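PDB 1H80: iota-carrageenase from Alteromonas sp., which hydrolyses the 1,4-beta-linkages of iota-carrageenan, a sulfated galactan of red algal cell walls, with inversion of anomeric configuration. Local coordinates for residues I202-L207 / R233-D238; A247-G252 / V261-V266; R44-I49 / I70-N75. All coordinates share one frame; numbering follows the deposited sequence. Where two conformers were deposited one is given.

Interaction 1. Residues I202-L207 / R233-D238; sequences ILFRNL and RNIFAD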
ATOM      1  N   ILE A 202      -3.206  12.029   7.110  1.00 11.58           N
ATOM      2  CA  ILE A 202      -2.285  10.963   7.468  1.00 11.64           C
ATOM      3  C   ILE A 202      -0.928  11.302   6.872  1.00 11.83           C
ATOM      4  O   ILE A 202      -0.843  11.840   5.764  1.00 12.01           O
ATOM      5  CB  ILE A 202      -2.733   9.599   6.890  1.00 11.46           C
ATOM      6  CG1 ILE A 202      -4.176   9.290   7.303  1.00 13.35           C
ATOM      7  CG2 ILE A 202      -1.778   8.502   7.350  1.00 12.38           C
ATOM      8  CD1 ILE A 202      -4.392   9.164   8.799  1.00 13.60           C
ATOM      9  N   LEU A 203       0.128  11.017   7.623  1.00 11.11           N
ATOM     10  CA  LEU A 203       1.486  11.244   7.159  1.00 11.23           C
ATOM     11  C   LEU A 203       2.135   9.881   6.978  1.00 11.03           C
ATOM     12  O   LEU A 203       2.159   9.076   7.908  1.00 11.77           O
ATOM     13  CB  LEU A 203       2.288  12.064   8.177  1.00 11.40           C
ATOM     14  CG  LEU A 203       3.802  12.108   7.922  1.00 11.63           C
ATOM     15  CD1 LEU A 203       4.093  12.789   6.591  1.00 11.81           C
ATOM     16  CD2 LEU A 203       4.492  12.848   9.058  1.00 13.31           C
ATOM     17  N   PHE A 204       2.619   9.618   5.767  1.00 11.15           N
ATOM     18  CA  PHE A 204       3.305   8.367   5.432  1.00 11.06           C
ATOM     19  C   PHE A 204       4.760   8.774   5.251  1.00 11.10           C
ATOM     20  O   PHE A 204       5.069   9.642   4.435  1.00 12.56           O
ATOM     21  CB  PHE A 204       2.758   7.792   4.127  1.00 11.21           C
ATOM     22  CG  PHE A 204       1.333   7.336   4.221  1.00 10.69           C
ATOM     23  CD1 PHE A 204       1.023   6.107   4.793  1.00 11.91           C
ATOM     24  CD2 PHE A 204       0.299   8.134   3.747  1.00 11.86           C
ATOM     25  CE1 PHE A 204      -0.297   5.677   4.892  1.00 11.95           C
ATOM     26  CE2 PHE A 204      -1.030   7.713   3.839  1.00 11.76           C
ATOM     27  CZ  PHE A 204      -1.327   6.482   4.414  1.00 12.62           C
ATOM     28  N   ARG A 205       5.661   8.156   6.001  1.00 11.85           N
ATOM     29  CA  ARG A 205       7.060   8.555   5.914  1.00 12.13           C
ATOM     30  C   ARG A 205       8.058   7.415   6.059  1.00 12.50           C
ATOM     31  O   ARG A 205       7.886   6.529   6.887  1.00 12.43           O
ATOM     32  CB  ARG A 205       7.321   9.623   6.984  1.00 14.48           C
ATOM     33  CG  ARG A 205       8.746  10.138   7.088  1.00 16.99           C
ATOM     34  CD  ARG A 205       8.802  11.318   8.067  1.00 19.15           C
ATOM     35  NE  ARG A 205       8.354  10.954   9.410  1.00 19.75           N
ATOM     36  CZ  ARG A 205       7.982  11.833  10.340  1.00 20.20           C
ATOM     37  NH1 ARG A 205       7.996  13.130  10.072  1.00 21.11           N
ATOM     38  NH2 ARG A 205       7.604  11.416  11.539  1.00 20.30           N
ATOM     39  N   ASN A 206       9.104   7.458   5.238  1.00 12.13           N
ATOM     40  CA  ASN A 206      10.158   6.453   5.266  1.00 13.00           C
ATOM     41  C   ASN A 206       9.577   5.055   5.142  1.00 12.85           C
ATOM     42  O   ASN A 206       9.662   4.237   6.061  1.00 12.72           O
ATOM     43  CB  ASN A 206      10.964   6.571   6.561  1.00 14.06           C
ATOM     44  CG  ASN A 206      12.265   5.797   6.505  1.00 16.29           C
ATOM     45  OD1 ASN A 206      12.513   5.045   5.562  1.00 17.68           O
ATOM     46  ND2 ASN A 206      13.104   5.976   7.520  1.00 18.78           N
ATOM     47  N   LEU A 207       8.979   4.797   3.985  1.00 12.71           N
ATOM     48  CA  LEU A 207       8.367   3.508   3.692  1.00 12.24           C
ATOM     49  C   LEU A 207       9.070   2.941   2.472  1.00 13.50           C
ATOM     50  O   LEU A 207       9.333   3.663   1.514  1.00 14.49           O
ATOM     51  CB  LEU A 207       6.880   3.696   3.401  1.00 12.59           C
ATOM     52  CG  LEU A 207       6.080   4.359   4.522  1.00 12.99           C
ATOM     53  CD1 LEU A 207       4.638   4.540   4.065  1.00 13.78           C
ATOM     54  CD2 LEU A 207       6.143   3.510   5.792  1.00 12.70           C
ATOM     55  N   ARG A 233      -7.968  12.360   1.717  1.00 13.79           N
ATOM     56  CA  ARG A 233      -7.803  13.804   1.615  1.00 14.09           C
ATOM     57  C   ARG A 233      -6.720  14.271   2.567  1.00 14.68           C
ATOM     58  O   ARG A 233      -6.544  13.698   3.643  1.00 14.94           O
ATOM     59  CB  ARG A 233      -9.100  14.518   1.995  1.00 14.10           C
ATOM     60  CG  ARG A 233     -10.240  14.393   1.002  1.00 14.90           C
ATOM     61  CD  ARG A 233     -11.565  14.534   1.736  1.00 16.04           C
ATOM     62  NE  ARG A 233     -11.703  13.441   2.688  1.00 15.21           N
ATOM     63  CZ  ARG A 233     -11.993  12.192   2.341  1.00 15.18           C
ATOM     64  NH1 ARG A 233     -12.199  11.888   1.064  1.00 15.27           N
ATOM     65  NH2 ARG A 233     -12.029  11.240   3.261  1.00 14.60           N
ATOM     66  N   ASN A 234      -6.011  15.320   2.167  1.00 15.43           N
ATOM     67  CA  ASN A 234      -4.961  15.904   2.985  1.00 15.96           C
ATOM     68  C   ASN A 234      -3.965  14.863   3.453  1.00 15.78           C
ATOM     69  O   ASN A 234      -3.710  14.696   4.649  1.00 15.93           O
ATOM     70  CB  ASN A 234      -5.592  16.631   4.166  1.00 19.58           C
ATOM     71  CG  ASN A 234      -6.598  17.672   3.719  1.00 22.10           C
ATOM     72  OD1 ASN A 234      -6.272  18.561   2.930  1.00 25.85           O
ATOM     73  ND2 ASN A 234      -7.827  17.564   4.209  1.00 25.01           N
ATOM     74  N   ILE A 235      -3.402  14.165   2.478  1.00 14.57           N
ATOM     75  CA  ILE A 235      -2.422  13.132   2.738  1.00 13.41           C
ATOM     76  C   ILE A 235      -1.038  13.695   2.457  1.00 13.43           C
ATOM     77  O   ILE A 235      -0.845  14.450   1.501  1.00 13.14           O
ATOM     78  CB  ILE A 235      -2.656  11.911   1.823  1.00 14.13           C
ATOM     79  CG1 ILE A 235      -4.064  11.355   2.048  1.00 14.49           C
ATOM     80  CG2 ILE A 235      -1.590  10.854   2.071  1.00 14.69           C
ATOM     81  CD1 ILE A 235      -4.362  10.954   3.489  1.00 15.38           C
ATOM     82  N   PHE A 236      -0.084  13.344   3.309  1.00 12.59           N
ATOM     83  CA  PHE A 236       1.289  13.782   3.141  1.00 12.93           C
ATOM     84  C   PHE A 236       2.186  12.566   3.172  1.00 12.96           C
ATOM     85  O   PHE A 236       1.979  11.654   3.965  1.00 12.79           O
ATOM     86  CB  PHE A 236       1.700  14.754   4.249  1.00 14.07           C
ATOM     87  CG  PHE A 236       1.028  16.088   4.153  1.00 15.22           C
ATOM     88  CD1 PHE A 236      -0.282  16.258   4.589  1.00 17.06           C
ATOM     89  CD2 PHE A 236       1.695  17.169   3.591  1.00 17.09           C
ATOM     90  CE1 PHE A 236      -0.921  17.490   4.463  1.00 17.67           C
ATOM     91  CE2 PHE A 236       1.066  18.406   3.459  1.00 18.45           C
ATOM     92  CZ  PHE A 236      -0.245  18.564   3.896  1.00 19.10           C
ATOM     93  N   ALA A 237       3.174  12.553   2.293  1.00 12.97           N
ATOM     94  CA  ALA A 237       4.100  11.439   2.228  1.00 13.14           C
ATOM     95  C   ALA A 237       5.494  11.975   2.009  1.00 13.70           C
ATOM     96  O   ALA A 237       5.686  12.960   1.296  1.00 14.57           O
ATOM     97  CB  ALA A 237       3.714  10.497   1.097  1.00 12.99           C
ATOM     98  N   ASP A 238       6.467  11.322   2.630  1.00 13.12           N
ATOM     99  CA  ASP A 238       7.853  11.735   2.510  1.00 14.43           C
ATOM    100  C   ASP A 238       8.766  10.522   2.578  1.00 14.24           C
ATOM    101  O   ASP A 238       8.602   9.659   3.440  1.00 14.35           O
ATOM    102  CB  ASP A 238       8.200  12.713   3.634  1.00 17.17           C
ATOM    103  CG  ASP A 238       9.643  13.157   3.595  1.00 21.31           C
ATOM    104  OD1 ASP A 238      10.102  13.608   2.523  1.00 22.82           O
ATOM    105  OD2 ASP A 238      10.317  13.066   4.643  0.75 24.86           O
TER
HETATM  106  O   HOH W   1       8.593  14.454   7.174  1.00 31.41           O
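Phe204 and Ile235 meet diagonally across two parallel neighbouring strands, on the surface they share with Ile202 and Ala237, and their side chains cross obliquely. The methyl CG2 of Ile235 lies in the plane of the phenyl ring, at its edge, 3.6 Å from Phe204 CE2. One face of the same ring is covered by CG2 of Ile202, 3.5 Å above the plane and shifted toward the rim, so two isoleucine methyls, one from each strand, restrict the ring at an edge and on a face; Ile179 and Ile194 also pack on it. Ile202 and Ile235 themselves run side by side and point the same way, with CD1 of Ile235 4.0 Å from CB of Ile202. An alanine in place of Ile235 would probably open a gap beside the phenyl edge and leave the ring less firmly fixed. On the other surface of the strands Leu203 and Phe236 meet at about a right angle, CD1 of Leu203 resting 3.9 Å from CB of Phe236. Arg205 and Asp238 follow without direct charge contact: a water accepts from Arg205 NH1 and donates weakly to Asp238 OD2, while the guanidinium makes salt bridges to Glu180 and Asp8, and Asp238 OD1 is hydrogen-bonded to Thr264 OG1. Four backbone hydrogen bonds join the strands, from Phe236 N-Ile202 O to Asn206 N-Asp238 O. The pair forms adjacent rungs of a parallel beta-helix wall, where strand 177-185 flanks Ile202-Leu207, strand 261-269 flanks Arg233-Asp238, and Tyr6 lies over Leu203 and Phe236.

Interaction 2. Residues A247-G252 / V261-V266; sequences AAVMFG and VQVTNV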
ATOM      1  N   ALA A 247       6.025   0.404  -8.508  1.00 14.12           N
ATOM      2  CA  ALA A 247       6.260   1.822  -8.272  1.00 13.30           C
ATOM      3  C   ALA A 247       6.331   2.096  -6.782  1.00 13.25           C
ATOM      4  O   ALA A 247       5.872   1.294  -5.974  1.00 13.40           O
ATOM      5  CB  ALA A 247       5.135   2.641  -8.882  1.00 14.59           C
ATOM      6  N   ALA A 248       6.914   3.232  -6.423  1.00 12.88           N
ATOM      7  CA  ALA A 248       7.017   3.615  -5.023  1.00 12.93           C
ATOM      8  C   ALA A 248       5.697   4.253  -4.626  1.00 13.42           C
ATOM      9  O   ALA A 248       5.146   3.974  -3.566  1.00 12.84           O
ATOM     10  CB  ALA A 248       8.153   4.611  -4.836  1.00 13.32           C
ATOM     11  N   VAL A 249       5.196   5.112  -5.501  1.00 13.69           N
ATOM     12  CA  VAL A 249       3.949   5.812  -5.251  1.00 14.91           C
ATOM     13  C   VAL A 249       3.017   5.651  -6.436  1.00 15.41           C
ATOM     14  O   VAL A 249       3.419   5.841  -7.581  1.00 14.92           O
ATOM     15  CB  VAL A 249       4.205   7.309  -5.027  1.00 15.36           C
ATOM     16  CG1 VAL A 249       2.883   8.034  -4.836  1.00 16.97           C
ATOM     17  CG2 VAL A 249       5.104   7.507  -3.814  1.00 16.53           C
ATOM     18  N   MET A 250       1.768   5.302  -6.162  1.00 14.78           N
ATOM     19  CA  MET A 250       0.801   5.128  -7.232  1.00 15.17           C
ATOM     20  C   MET A 250      -0.550   5.735  -6.894  1.00 14.97           C
ATOM     21  O   MET A 250      -1.029   5.625  -5.764  1.00 15.19           O
ATOM     22  CB  MET A 250       0.649   3.642  -7.558  1.00 15.95           C
ATOM     23  CG  MET A 250      -0.427   3.338  -8.582  1.00 17.60           C
ATOM     24  SD  MET A 250      -2.005   2.990  -7.790  0.50 17.31           S
ATOM     25  CE  MET A 250      -2.104   1.221  -8.086  0.50 21.55           C
ATOM     26  N   PHE A 251      -1.148   6.394  -7.882  1.00 14.41           N
ATOM     27  CA  PHE A 251      -2.453   7.013  -7.719  1.00 14.58           C
ATOM     28  C   PHE A 251      -3.408   6.294  -8.659  1.00 15.42           C
ATOM     29  O   PHE A 251      -3.155   6.202  -9.861  1.00 16.10           O
ATOM     30  CB  PHE A 251      -2.418   8.497  -8.090  1.00 14.29           C
ATOM     31  CG  PHE A 251      -1.521   9.323  -7.218  1.00 13.66           C
ATOM     32  CD1 PHE A 251      -0.160   9.426  -7.491  1.00 14.00           C
ATOM     33  CD2 PHE A 251      -2.038   9.997  -6.116  1.00 14.36           C
ATOM     34  CE1 PHE A 251       0.675  10.188  -6.683  1.00 14.60           C
ATOM     35  CE2 PHE A 251      -1.211  10.761  -5.300  1.00 14.70           C
ATOM     36  CZ  PHE A 251       0.146  10.857  -5.583  1.00 14.79           C
ATOM     37  N   GLY A 252      -4.494   5.771  -8.104  1.00 14.62           N
ATOM     38  CA  GLY A 252      -5.487   5.071  -8.900  1.00 15.95           C
ATOM     39  C   GLY A 252      -6.801   5.278  -8.177  1.00 16.04           C
ATOM     40  O   GLY A 252      -7.187   4.455  -7.352  1.00 15.89           O
ATOM     41  N   VAL A 261      -3.047  15.534  -2.093  1.00 14.16           N
ATOM     42  CA  VAL A 261      -1.962  14.670  -1.660  1.00 13.63           C
ATOM     43  C   VAL A 261      -0.642  15.329  -2.015  1.00 14.06           C
ATOM     44  O   VAL A 261      -0.474  15.839  -3.120  1.00 14.90           O
ATOM     45  CB  VAL A 261      -2.000  13.289  -2.371  1.00 13.26           C
ATOM     46  CG1 VAL A 261      -0.837  12.419  -1.888  1.00 13.44           C
ATOM     47  CG2 VAL A 261      -3.326  12.598  -2.108  1.00 12.65           C
ATOM     48  N   GLN A 262       0.288  15.340  -1.069  1.00 13.19           N
ATOM     49  CA  GLN A 262       1.604  15.895  -1.331  1.00 13.61           C
ATOM     50  C   GLN A 262       2.628  14.833  -0.993  1.00 14.46           C
ATOM     51  O   GLN A 262       2.604  14.256   0.095  1.00 14.67           O
ATOM     52  CB  GLN A 262       1.880  17.139  -0.494  1.00 14.83           C
ATOM     53  CG  GLN A 262       3.309  17.630  -0.672  1.00 16.36           C
ATOM     54  CD  GLN A 262       3.594  18.890   0.105  1.00 18.30           C
ATOM     55  OE1 GLN A 262       3.161  19.978  -0.276  1.00 19.72           O
ATOM     56  NE2 GLN A 262       4.320  18.752   1.210  1.00 18.66           N
ATOM     57  N   VAL A 263       3.526  14.577  -1.933  1.00 13.95           N
ATOM     58  CA  VAL A 263       4.566  13.584  -1.731  1.00 14.47           C
ATOM     59  C   VAL A 263       5.916  14.220  -2.000  1.00 15.47           C
ATOM     60  O   VAL A 263       6.085  14.956  -2.973  1.00 15.68           O
ATOM     61  CB  VAL A 263       4.399  12.382  -2.688  1.00 15.15           C
ATOM     62  CG1 VAL A 263       5.435  11.322  -2.366  1.00 15.85           C
ATOM     63  CG2 VAL A 263       3.002  11.806  -2.570  1.00 14.45           C
ATOM     64  N   THR A 264       6.876  13.950  -1.126  1.00 14.73           N
ATOM     65  CA  THR A 264       8.219  14.481  -1.301  1.00 15.92           C
ATOM     66  C   THR A 264       9.226  13.355  -1.146  1.00 15.83           C
ATOM     67  O   THR A 264       9.035  12.446  -0.339  1.00 15.60           O
ATOM     68  CB  THR A 264       8.550  15.584  -0.267  1.00 16.88           C
ATOM     69  OG1 THR A 264       8.429  15.054   1.061  1.00 19.23           O
ATOM     70  CG2 THR A 264       7.610  16.770  -0.432  1.00 18.18           C
ATOM     71  N   ASN A 265      10.283  13.413  -1.945  1.00 15.12           N
ATOM     72  CA  ASN A 265      11.360  12.434  -1.893  1.00 15.83           C
ATOM     73  C   ASN A 265      10.910  11.010  -2.190  1.00 15.42           C
ATOM     74  O   ASN A 265      10.738  10.188  -1.289  1.00 14.78           O
ATOM     75  CB  ASN A 265      12.044  12.501  -0.527  1.00 16.92           C
ATOM     76  CG  ASN A 265      13.282  11.633  -0.451  1.00 19.23           C
ATOM     77  OD1 ASN A 265      13.768  11.134  -1.468  1.00 21.84           O
ATOM     78  ND2 ASN A 265      13.804  11.453   0.757  1.00 20.87           N
ATOM     79  N   VAL A 266      10.723  10.729  -3.472  1.00 14.62           N
ATOM     80  CA  VAL A 266      10.310   9.411  -3.929  1.00 14.71           C
ATOM     81  C   VAL A 266      11.485   8.811  -4.678  1.00 15.04           C
ATOM     82  O   VAL A 266      12.089   9.470  -5.519  1.00 15.61           O
ATOM     83  CB  VAL A 266       9.103   9.511  -4.882  1.00 14.69           C
ATOM     84  CG1 VAL A 266       8.722   8.130  -5.402  1.00 15.58           C
ATOM     85  CG2 VAL A 266       7.936  10.160  -4.167  1.00 15.45           C
TER
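The Phe251 ring reaches tip to tip toward Val261, whose CB lies in the ring plane at the edge and whose CG1 is 3.8 Å from Phe251 CE2. The CB of Phe251 points toward Val261-Val266, chi1 of -63° sets CG anti to the carbonyl carbon, and CZ also approaches CG2 of Val263 at 4.3 Å, from an oblique direction. Phe348 meets the same ring edge-to-face, so the ring has both aliphatic and aromatic neighbours. Two residues earlier, Val249 turns CG2 toward two valines: it stands 4.1 Å from CG1 of Val263 and 3.9 Å from CG2 of Val266. The side chains of Val249 and Val266 are set at about a right angle, and CG2 of Val249 meets both methyls of Val266. Such meetings are what fills a parallel beta-helix, the fold of this enzyme, in which strands on different walls of the coil point apolar side chains into a shared interior. Here Phe251 belongs to the sheet that holds strands 216-218 and 275-277, whereas Val261-Val266 lies on a separate wall beside strand 231-243. The walls are well apart at the aromatic end, with 9.8 Å between the CA atoms of Phe251 and Val261, and the long phenyl side chain bridges that width. Near the corner at Ala248 and Val249 they converge, and a lone methyl suffices: CB of Ala248 touches CG1 of Val266 at 3.6 Å. Val263 and Val266 also pack on Val353 of the following strand, 351-359, while Met217 touches both Val249 and Phe251 from strand 216-218.

Interaction 3. Residues R44-I49 / I70-N75; sequences RAINAI and IQMKSN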
ATOM      1  N   ARG A  44      -5.625  -9.548  26.333  1.00 12.94           N
ATOM      2  CA  ARG A  44      -5.885  -9.236  27.734  1.00 13.16           C
ATOM      3  C   ARG A  44      -5.097  -7.997  28.152  1.00 13.13           C
ATOM      4  O   ARG A  44      -5.599  -7.162  28.901  1.00 13.80           O
ATOM      5  CB  ARG A  44      -5.512 -10.414  28.637  1.00 13.66           C
ATOM      6  CG  ARG A  44      -6.533 -11.542  28.605  1.00 15.82           C
ATOM      7  CD  ARG A  44      -6.245 -12.616  29.644  1.00 17.21           C
ATOM      8  NE  ARG A  44      -5.100 -13.449  29.294  1.00 19.60           N
ATOM      9  CZ  ARG A  44      -3.926 -13.413  29.916  1.00 20.31           C
ATOM     10  NH1 ARG A  44      -3.730 -12.581  30.932  1.00 20.45           N
ATOM     11  NH2 ARG A  44      -2.948 -14.216  29.521  1.00 21.81           N
ATOM     12  N   ALA A  45      -3.866  -7.883  27.662  1.00 13.28           N
ATOM     13  CA  ALA A  45      -3.024  -6.734  27.993  1.00 12.78           C
ATOM     14  C   ALA A  45      -3.653  -5.459  27.452  1.00 13.06           C
ATOM     15  O   ALA A  45      -3.784  -4.461  28.161  1.00 13.79           O
ATOM     16  CB  ALA A  45      -1.631  -6.919  27.407  1.00 12.99           C
ATOM     17  N   ILE A  46      -4.033  -5.497  26.180  1.00 12.74           N
ATOM     18  CA  ILE A  46      -4.663  -4.353  25.537  1.00 13.17           C
ATOM     19  C   ILE A  46      -5.936  -3.953  26.278  1.00 13.42           C
ATOM     20  O   ILE A  46      -6.154  -2.781  26.572  1.00 13.82           O
ATOM     21  CB  ILE A  46      -4.995  -4.686  24.067  1.00 13.02           C
ATOM     22  CG1 ILE A  46      -3.696  -4.774  23.268  1.00 13.57           C
ATOM     23  CG2 ILE A  46      -5.937  -3.648  23.479  1.00 14.15           C
ATOM     24  CD1 ILE A  46      -3.874  -5.381  21.894  1.00 13.95           C
ATOM     25  N   ASN A  47      -6.778  -4.930  26.589  1.00 13.23           N
ATOM     26  CA  ASN A  47      -8.021  -4.638  27.287  1.00 13.94           C
ATOM     27  C   ASN A  47      -7.770  -4.007  28.652  1.00 13.17           C
ATOM     28  O   ASN A  47      -8.433  -3.041  29.030  1.00 13.83           O
ATOM     29  CB  ASN A  47      -8.848  -5.914  27.455  1.00 14.76           C
ATOM     30  CG  ASN A  47      -9.348  -6.468  26.132  1.00 16.44           C
ATOM     31  OD1 ASN A  47      -9.291  -5.798  25.101  1.00 16.23           O
ATOM     32  ND2 ASN A  47      -9.852  -7.696  26.162  1.00 18.32           N
ATOM     33  N   ALA A  48      -6.806  -4.555  29.386  1.00 13.94           N
ATOM     34  CA  ALA A  48      -6.477  -4.047  30.713  1.00 14.23           C
ATOM     35  C   ALA A  48      -5.999  -2.603  30.651  1.00 14.36           C
ATOM     36  O   ALA A  48      -6.410  -1.768  31.455  1.00 15.50           O
ATOM     37  CB  ALA A  48      -5.409  -4.916  31.350  1.00 14.48           C
ATOM     38  N   ILE A  49      -5.140  -2.308  29.686  1.00 13.81           N
ATOM     39  CA  ILE A  49      -4.615  -0.955  29.554  1.00 12.80           C
ATOM     40  C   ILE A  49      -5.693   0.033  29.126  1.00 13.40           C
ATOM     41  O   ILE A  49      -5.779   1.137  29.663  1.00 13.73           O
ATOM     42  CB  ILE A  49      -3.445  -0.915  28.544  1.00 12.95           C
ATOM     43  CG1 ILE A  49      -2.281  -1.750  29.081  1.00 13.92           C
ATOM     44  CG2 ILE A  49      -3.018   0.535  28.288  1.00 13.55           C
ATOM     45  CD1 ILE A  49      -1.142  -1.914  28.106  1.00 14.61           C
ATOM     46  N   ILE A  70      -5.906  -9.533  16.528  1.00 14.64           N
ATOM     47  CA  ILE A  70      -5.854  -8.721  17.737  1.00 14.84           C
ATOM     48  C   ILE A  70      -6.677  -7.455  17.539  1.00 15.33           C
ATOM     49  O   ILE A  70      -6.581  -6.796  16.504  1.00 16.33           O
ATOM     50  CB  ILE A  70      -4.403  -8.322  18.066  1.00 14.33           C
ATOM     51  CG1 ILE A  70      -3.524  -9.573  18.158  1.00 14.69           C
ATOM     52  CG2 ILE A  70      -4.362  -7.527  19.363  1.00 15.25           C
ATOM     53  CD1 ILE A  70      -3.944 -10.541  19.240  1.00 15.80           C
ATOM     54  N   GLN A  71      -7.491  -7.119  18.535  1.00 15.01           N
ATOM     55  CA  GLN A  71      -8.326  -5.928  18.466  1.00 15.16           C
ATOM     56  C   GLN A  71      -7.701  -4.827  19.307  1.00 14.81           C
ATOM     57  O   GLN A  71      -7.703  -4.896  20.531  1.00 14.68           O
ATOM     58  CB  GLN A  71      -9.733  -6.230  18.987  1.00 17.34           C
ATOM     59  CG  GLN A  71     -10.423  -7.381  18.272  1.00 20.37           C
ATOM     60  CD  GLN A  71     -10.626  -7.116  16.796  1.00 22.60           C
ATOM     61  OE1 GLN A  71     -11.346  -6.192  16.414  1.00 24.82           O
ATOM     62  NE2 GLN A  71      -9.991  -7.923  15.955  1.00 22.80           N
ATOM     63  N   MET A  72      -7.163  -3.810  18.649  1.00 14.12           N
ATOM     64  CA  MET A  72      -6.550  -2.711  19.378  1.00 14.29           C
ATOM     65  C   MET A  72      -7.628  -1.856  20.026  1.00 14.37           C
ATOM     66  O   MET A  72      -8.782  -1.858  19.596  1.00 15.16           O
ATOM     67  CB  MET A  72      -5.690  -1.879  18.430  1.00 14.51           C
ATOM     68  CG  MET A  72      -4.509  -2.662  17.864  1.00 15.98           C
ATOM     69  SD  MET A  72      -3.424  -3.298  19.171  1.00 18.73           S
ATOM     70  CE  MET A  72      -2.428  -4.491  18.274  1.00 19.85           C
ATOM     71  N   LYS A  73      -7.249  -1.131  21.072  1.00 14.55           N
ATOM     72  CA  LYS A  73      -8.186  -0.282  21.787  1.00 15.02           C
ATOM     73  C   LYS A  73      -7.575   1.065  22.132  1.00 13.75           C
ATOM     74  O   LYS A  73      -6.357   1.240  22.084  1.00 13.98           O
ATOM     75  CB  LYS A  73      -8.661  -0.983  23.061  1.00 16.49           C
ATOM     76  CG  LYS A  73      -9.598  -2.152  22.793  1.00 19.78           C
ATOM     77  CD  LYS A  73     -10.150  -2.733  24.084  1.00 22.27           C
ATOM     78  CE  LYS A  73     -11.309  -3.676  23.809  1.00 24.82           C
ATOM     79  NZ  LYS A  73     -10.944  -4.724  22.825  1.00 26.79           N
ATOM     80  N   SER A  74      -8.439   2.007  22.489  1.00 13.85           N
ATOM     81  CA  SER A  74      -8.024   3.360  22.825  1.00 13.15           C
ATOM     82  C   SER A  74      -7.027   3.482  23.962  1.00 12.80           C
ATOM     83  O   SER A  74      -7.060   2.726  24.934  1.00 13.18           O
ATOM     84  CB  SER A  74      -9.244   4.212  23.169  1.00 13.26           C
ATOM     85  OG  SER A  74     -10.131   4.291  22.075  1.00 12.98           O
ATOM     86  N   ASN A  75      -6.148   4.467  23.815  1.00 12.71           N
ATOM     87  CA  ASN A  75      -5.135   4.795  24.797  1.00 12.20           C
ATOM     88  C   ASN A  75      -4.154   3.684  25.121  1.00 12.14           C
ATOM     89  O   ASN A  75      -3.639   3.601  26.232  1.00 13.06           O
ATOM     90  CB  ASN A  75      -5.819   5.305  26.065  1.00 12.91           C
ATOM     91  CG  ASN A  75      -6.676   6.525  25.792  1.00 12.99           C
ATOM     92  OD1 ASN A  75      -6.193   7.529  25.262  1.00 13.34           O
ATOM     93  ND2 ASN A  75      -7.953   6.445  26.145  1.00 15.26           N
TER
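A mainly apolar contact, centred on Ile46 against Ile70 and Met72, sets helix 39-50 against the end of strand 64-71 and the loop after it, with one polar bond at its margin. CD1 of Ile46, extended by a chi2 of 168°, approaches CG2 of Ile70 at 3.4 Å, tighter than usual for two carbons, and also the sulfur SD of Met72 at 3.5 Å. The other branch, CG2, rests against the loop backbone and lies 3.8 Å from CB of Lys73. Lys73 then runs past the helix, and a bend at chi4 (53°) turns NZ to Asn47 OD1 for a hydrogen bond of 3.0 Å, the donor tilted 29° from the carbonyl plane. Asn47 OD1 also accepts from Gln43 NE2, one helical turn earlier, so two donors grip this oxygen. One turn on from Ile46, CG2 of Ile49 touches the backbone O of Asn75. Ile46 and Ile49 both pack on Val76 of the next strand, and Phe28 of helix 24-28 covers Ala45 and Ala48. An early helix packed against the start of the solenoid in this way is consistent with the N-terminal cap common in parallel beta-helix proteins.

Interactions 1 and 2 form one continuous piece of the solenoid, with centres 9 Å apart. Strand 231-243 pairs directly with strand 261-269: Ala237 N lies 2.8 Å from Gln262 O, and Asp238 OD1 is 2.7 Å from Thr264 OG1, both probable hydrogen bonds. Interaction 1 is lateral, within a wall, whereas interaction 2 spans the interior between walls. Interaction 3 belongs to the earlier coils, its centre about 26 Å from that of interaction 1 and about 33 Å from that of interaction 2, with no touch to either. A glycerol, probably from crystallisation, sits about 3 Å from the side chain of Phe236, while calcium ions lie about 10 Å from the side chain of Phe251 and about 11 Å from that of Ile70.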